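Chromosomal replication initiator protein DnaA (Thermotoga maritima, PDB 2Z4S) initiates and regulates chromosomal replication, probably by binding the replication origin as ATP-DnaA and oligomerizing there as a right-handed spiral filament. Local coordinates at residues Y130-K143 against R251-P263. Numbering follows the deposited sequence.
Sequences YNPLFIYGGVGLGK and RFQMGLVAKLEPP. With ADP (adenosine-5'-diphosphate), chain C.
Lys259 CG lies over one face of the Tyr136 ring, 4.0 Å from its centroid in a CH-pi contact. Lys259 NZ goes on to a weak salt bridge with Glu261 OE1. Val257 CG1 and Ala258 O approach the same ring obliquely. The Phe134 and Phe252 rings also meet obliquely, centroids 5.2 Å apart, with Phe134 CE2 over one Phe252 face. Phe134 CG is anti to the backbone N (chi1 -176°), which carries the ring toward Phe252 near the C-terminal end of helix 246-253. The contact belongs to the P-loop core of the AAA+ domain. Strand 133-136 leads into the Walker A loop. One flank of the strand pairs with strand 229-234; the other meets the extended chain 255-260, which runs parallel to it. Three backbone hydrogen bonds join the two segments: Phe134 N to Leu256 O, Tyr136 N to Ala258 O, and Leu260 N to Tyr136 O. The last is the straightest, with an N-H...O angle of 167°. Leu256 CB packs on Leu133 CD1, and its CD1 reaches Tyr130 CB. Lys143, bent at chi3 and chi4, brings NZ near the ADP beta-phosphate. Leu260 packs against Leu141, its CD1 3.8 Å from Lys143 CG and 3.9 Å from Ile135 CG2.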
# COMPACT_ATOMS: atom_id res chain seq x y z
N TYR A 130 -16.40 0.63 -9.58
CA TYR A 130 -15.35 0.02 -10.38
C TYR A 130 -14.74 -1.14 -9.60
O TYR A 130 -13.75 -0.97 -8.90
CB TYR A 130 -14.26 1.04 -10.72
CG TYR A 130 -14.76 2.34 -11.30
CD1 TYR A 130 -14.67 3.54 -10.57
CD2 TYR A 130 -15.33 2.40 -12.56
CE1 TYR A 130 -15.13 4.75 -11.09
CE2 TYR A 130 -15.80 3.61 -13.10
CZ TYR A 130 -15.70 4.78 -12.36
OH TYR A 130 -16.15 5.98 -12.88
N ASN A 131 -15.34 -2.32 -9.74
CA ASN A 131 -14.86 -3.50 -9.03
C ASN A 131 -14.18 -4.52 -9.93
O ASN A 131 -14.78 -5.04 -10.85
CB ASN A 131 -16.01 -4.18 -8.32
CG ASN A 131 -15.74 -4.39 -6.86
OD1 ASN A 131 -14.60 -4.67 -6.46
ND2 ASN A 131 -16.77 -4.26 -6.04
N PRO A 132 -12.91 -4.84 -9.64
CA PRO A 132 -12.13 -4.30 -8.53
C PRO A 132 -11.04 -3.34 -9.02
O PRO A 132 -10.92 -3.06 -10.21
CB PRO A 132 -11.52 -5.55 -7.95
CG PRO A 132 -11.06 -6.25 -9.23
CD PRO A 132 -12.25 -6.03 -10.20
N LEU A 133 -10.25 -2.87 -8.08
CA LEU A 133 -9.14 -1.99 -8.40
C LEU A 133 -7.90 -2.84 -8.14
O LEU A 133 -7.80 -3.48 -7.09
CB LEU A 133 -9.14 -0.76 -7.48
CG LEU A 133 -7.92 0.17 -7.47
CD1 LEU A 133 -7.51 0.57 -8.87
CD2 LEU A 133 -8.28 1.37 -6.62
N PHE A 134 -6.98 -2.86 -9.09
CA PHE A 134 -5.77 -3.64 -8.93
C PHE A 134 -4.59 -2.74 -9.15
O PHE A 134 -4.21 -2.48 -10.28
CB PHE A 134 -5.73 -4.79 -9.94
CG PHE A 134 -4.55 -5.70 -9.77
CD1 PHE A 134 -3.31 -5.36 -10.28
CD2 PHE A 134 -4.68 -6.89 -9.06
CE1 PHE A 134 -2.20 -6.20 -10.10
CE2 PHE A 134 -3.58 -7.74 -8.87
CZ PHE A 134 -2.34 -7.39 -9.39
N ILE A 135 -4.00 -2.27 -8.06
CA ILE A 135 -2.84 -1.41 -8.13
C ILE A 135 -1.57 -2.25 -8.06
O ILE A 135 -1.50 -3.21 -7.31
CB ILE A 135 -2.85 -0.40 -6.96
CG1 ILE A 135 -4.15 0.41 -6.98
CG2 ILE A 135 -1.64 0.51 -7.05
CD1 ILE A 135 -4.23 1.44 -5.89
N TYR A 136 -0.56 -1.89 -8.84
CA TYR A 136 0.68 -2.65 -8.81
C TYR A 136 1.89 -1.76 -9.10
O TYR A 136 1.77 -0.75 -9.80
CB TYR A 136 0.61 -3.80 -9.83
CG TYR A 136 0.89 -3.42 -11.28
CD1 TYR A 136 2.17 -3.57 -11.83
CD2 TYR A 136 -0.13 -2.91 -12.11
CE1 TYR A 136 2.43 -3.23 -13.16
CE2 TYR A 136 0.13 -2.57 -13.44
CZ TYR A 136 1.42 -2.73 -13.96
OH TYR A 136 1.69 -2.41 -15.27
N GLY A 137 3.03 -2.14 -8.55
CA GLY A 137 4.26 -1.39 -8.75
C GLY A 137 5.35 -1.94 -7.85
O GLY A 137 5.05 -2.68 -6.91
N GLY A 138 6.59 -1.57 -8.13
CA GLY A 138 7.72 -2.04 -7.35
C GLY A 138 7.62 -1.72 -5.87
O GLY A 138 6.61 -1.21 -5.41
N VAL A 139 8.66 -2.03 -5.12
CA VAL A 139 8.64 -1.76 -3.68
C VAL A 139 8.70 -0.27 -3.37
O VAL A 139 9.24 0.53 -4.15
CB VAL A 139 9.82 -2.42 -2.96
CG1 VAL A 139 9.34 -3.04 -1.71
CG2 VAL A 139 10.47 -3.44 -3.87
N GLY A 140 8.14 0.08 -2.21
CA GLY A 140 8.12 1.46 -1.79
C GLY A 140 7.70 2.44 -2.87
O GLY A 140 8.50 3.30 -3.26
N LEU A 141 6.47 2.34 -3.36
CA LEU A 141 6.02 3.26 -4.38
C LEU A 141 4.61 3.73 -4.12
O LEU A 141 4.00 4.36 -4.98
CB LEU A 141 6.08 2.63 -5.75
CG LEU A 141 7.42 2.15 -6.28
CD1 LEU A 141 7.24 1.86 -7.76
CD2 LEU A 141 8.50 3.19 -6.08
N GLY A 142 4.07 3.42 -2.95
CA GLY A 142 2.73 3.88 -2.65
C GLY A 142 1.59 2.89 -2.57
O GLY A 142 0.48 3.27 -2.16
N LYS A 143 1.84 1.63 -2.92
CA LYS A 143 0.79 0.61 -2.88
C LYS A 143 0.06 0.50 -1.54
O LYS A 143 -1.16 0.64 -1.48
CB LYS A 143 1.38 -0.76 -3.25
CG LYS A 143 2.14 -0.77 -4.55
CD LYS A 143 2.39 -2.18 -5.02
CE LYS A 143 3.37 -2.88 -4.14
NZ LYS A 143 4.71 -2.38 -4.45
N ARG A 251 -9.68 -12.37 -12.83
CA ARG A 251 -10.52 -11.59 -11.93
C ARG A 251 -9.83 -10.25 -11.64
O ARG A 251 -10.48 -9.24 -11.38
CB ARG A 251 -10.73 -12.33 -10.60
CG ARG A 251 -11.32 -13.72 -10.72
CD ARG A 251 -12.83 -13.76 -10.45
NE ARG A 251 -13.63 -13.68 -11.66
CZ ARG A 251 -13.58 -14.55 -12.67
NH1 ARG A 251 -12.76 -15.60 -12.61
NH2 ARG A 251 -14.36 -14.38 -13.73
N PHE A 252 -8.50 -10.26 -11.68
CA PHE A 252 -7.72 -9.07 -11.42
C PHE A 252 -7.82 -8.01 -12.52
O PHE A 252 -7.94 -6.82 -12.23
CB PHE A 252 -6.26 -9.44 -11.19
CG PHE A 252 -6.04 -10.33 -10.00
CD1 PHE A 252 -7.00 -10.43 -9.00
CD2 PHE A 252 -4.86 -11.04 -9.85
CE1 PHE A 252 -6.78 -11.21 -7.86
CE2 PHE A 252 -4.63 -11.82 -8.72
CZ PHE A 252 -5.59 -11.90 -7.72
N GLN A 253 -7.81 -8.45 -13.78
CA GLN A 253 -7.87 -7.53 -14.91
C GLN A 253 -9.26 -7.00 -15.27
O GLN A 253 -9.38 -5.95 -15.92
CB GLN A 253 -7.25 -8.21 -16.13
CG GLN A 253 -5.85 -8.70 -15.88
CD GLN A 253 -5.30 -9.53 -17.03
OE1 GLN A 253 -5.85 -10.58 -17.39
NE2 GLN A 253 -4.19 -9.07 -17.61
N MET A 254 -10.30 -7.71 -14.85
CA MET A 254 -11.68 -7.33 -15.16
C MET A 254 -12.15 -6.01 -14.55
O MET A 254 -13.35 -5.76 -14.44
CB MET A 254 -12.64 -8.43 -14.72
CG MET A 254 -12.90 -8.47 -13.22
SD MET A 254 -14.37 -9.41 -12.80
CE MET A 254 -13.63 -10.96 -12.47
N GLY A 255 -11.21 -5.17 -14.14
CA GLY A 255 -11.60 -3.90 -13.57
C GLY A 255 -10.45 -2.93 -13.71
O GLY A 255 -9.56 -3.13 -14.56
N LEU A 256 -10.47 -1.87 -12.89
CA LEU A 256 -9.41 -0.88 -12.90
C LEU A 256 -8.07 -1.52 -12.57
O LEU A 256 -7.96 -2.28 -11.61
CB LEU A 256 -9.72 0.22 -11.89
CG LEU A 256 -10.69 1.28 -12.41
CD1 LEU A 256 -10.81 2.41 -11.40
CD2 LEU A 256 -10.17 1.80 -13.74
N VAL A 257 -7.07 -1.20 -13.37
CA VAL A 257 -5.73 -1.73 -13.19
C VAL A 257 -4.68 -0.64 -13.32
O VAL A 257 -4.11 -0.47 -14.38
CB VAL A 257 -5.44 -2.78 -14.25
CG1 VAL A 257 -4.05 -3.35 -14.08
CG2 VAL A 257 -6.49 -3.86 -14.18
N ALA A 258 -4.41 0.07 -12.23
CA ALA A 258 -3.42 1.14 -12.26
C ALA A 258 -1.99 0.68 -11.96
O ALA A 258 -1.77 -0.36 -11.35
CB ALA A 258 -3.82 2.22 -11.28
N LYS A 259 -1.01 1.47 -12.39
CA LYS A 259 0.41 1.16 -12.17
C LYS A 259 1.19 2.33 -11.55
O LYS A 259 1.11 3.47 -12.01
CB LYS A 259 1.07 0.79 -13.50
CG LYS A 259 2.56 0.64 -13.39
CD LYS A 259 3.21 0.56 -14.74
CE LYS A 259 4.70 0.34 -14.60
NZ LYS A 259 5.42 0.47 -15.89
N LEU A 260 1.95 2.05 -10.49
CA LEU A 260 2.76 3.08 -9.86
C LEU A 260 4.18 2.98 -10.41
O LEU A 260 4.66 1.88 -10.68
CB LEU A 260 2.79 2.87 -8.34
CG LEU A 260 1.52 3.19 -7.55
CD1 LEU A 260 1.58 2.59 -6.18
CD2 LEU A 260 1.37 4.68 -7.42
N GLU A 261 4.84 4.11 -10.62
CA GLU A 261 6.23 4.11 -11.09
C GLU A 261 7.01 5.06 -10.18
O GLU A 261 6.44 6.00 -9.62
CB GLU A 261 6.33 4.51 -12.56
CG GLU A 261 5.63 3.52 -13.51
CD GLU A 261 5.97 3.73 -15.00
OE1 GLU A 261 7.02 3.24 -15.48
OE2 GLU A 261 5.17 4.38 -15.72
N PRO A 262 8.32 4.84 -10.01
CA PRO A 262 9.11 5.72 -9.15
C PRO A 262 8.99 7.19 -9.54
O PRO A 262 8.86 7.52 -10.72
CB PRO A 262 10.52 5.17 -9.29
CG PRO A 262 10.54 4.73 -10.70
CD PRO A 262 9.21 4.02 -10.85
N PRO A 263 9.03 8.10 -8.54
CA PRO A 263 8.92 9.53 -8.84
C PRO A 263 10.23 10.13 -9.28
O PRO A 263 11.30 9.54 -9.07
CB PRO A 263 8.41 10.11 -7.52
CG PRO A 263 9.08 9.26 -6.51
CD PRO A 263 8.95 7.86 -7.09
PB ADP C . 4.91 -0.14 -1.04
O1B ADP C . 3.78 0.31 -1.87
O2B ADP C . 5.96 -0.89 -1.97
O3B ADP C . 4.38 -1.13 0.12
PA ADP C . 4.70 1.95 0.58
O1A ADP C . 3.52 2.47 -0.13
O2A ADP C . 4.20 1.05 1.80
O3A ADP C . 5.67 1.09 -0.39
O5' ADP C . 5.63 3.13 1.13
C5' ADP C . 4.79 3.88 1.95
C4' ADP C . 5.53 5.02 2.60
O4' ADP C . 6.12 5.87 1.60
C3' ADP C . 4.49 5.77 3.41
O3' ADP C . 4.82 5.79 4.80
C2' ADP C . 4.41 7.16 2.79
O2' ADP C . 4.67 8.17 3.79
C1' ADP C . 5.46 7.16 1.66
N9 ADP C . 4.89 7.49 0.35
C8 ADP C . 4.69 6.65 -0.71
N7 ADP C . 4.18 7.30 -1.72
C5 ADP C . 4.01 8.58 -1.36
C6 ADP C . 3.51 9.74 -2.01
N6 ADP C . 3.06 9.68 -3.31
N1 ADP C . 3.48 10.91 -1.33
C2 ADP C . 3.91 10.99 -0.07
N3 ADP C . 4.39 9.92 0.57
C4 ADP C . 4.45 8.72 -0.03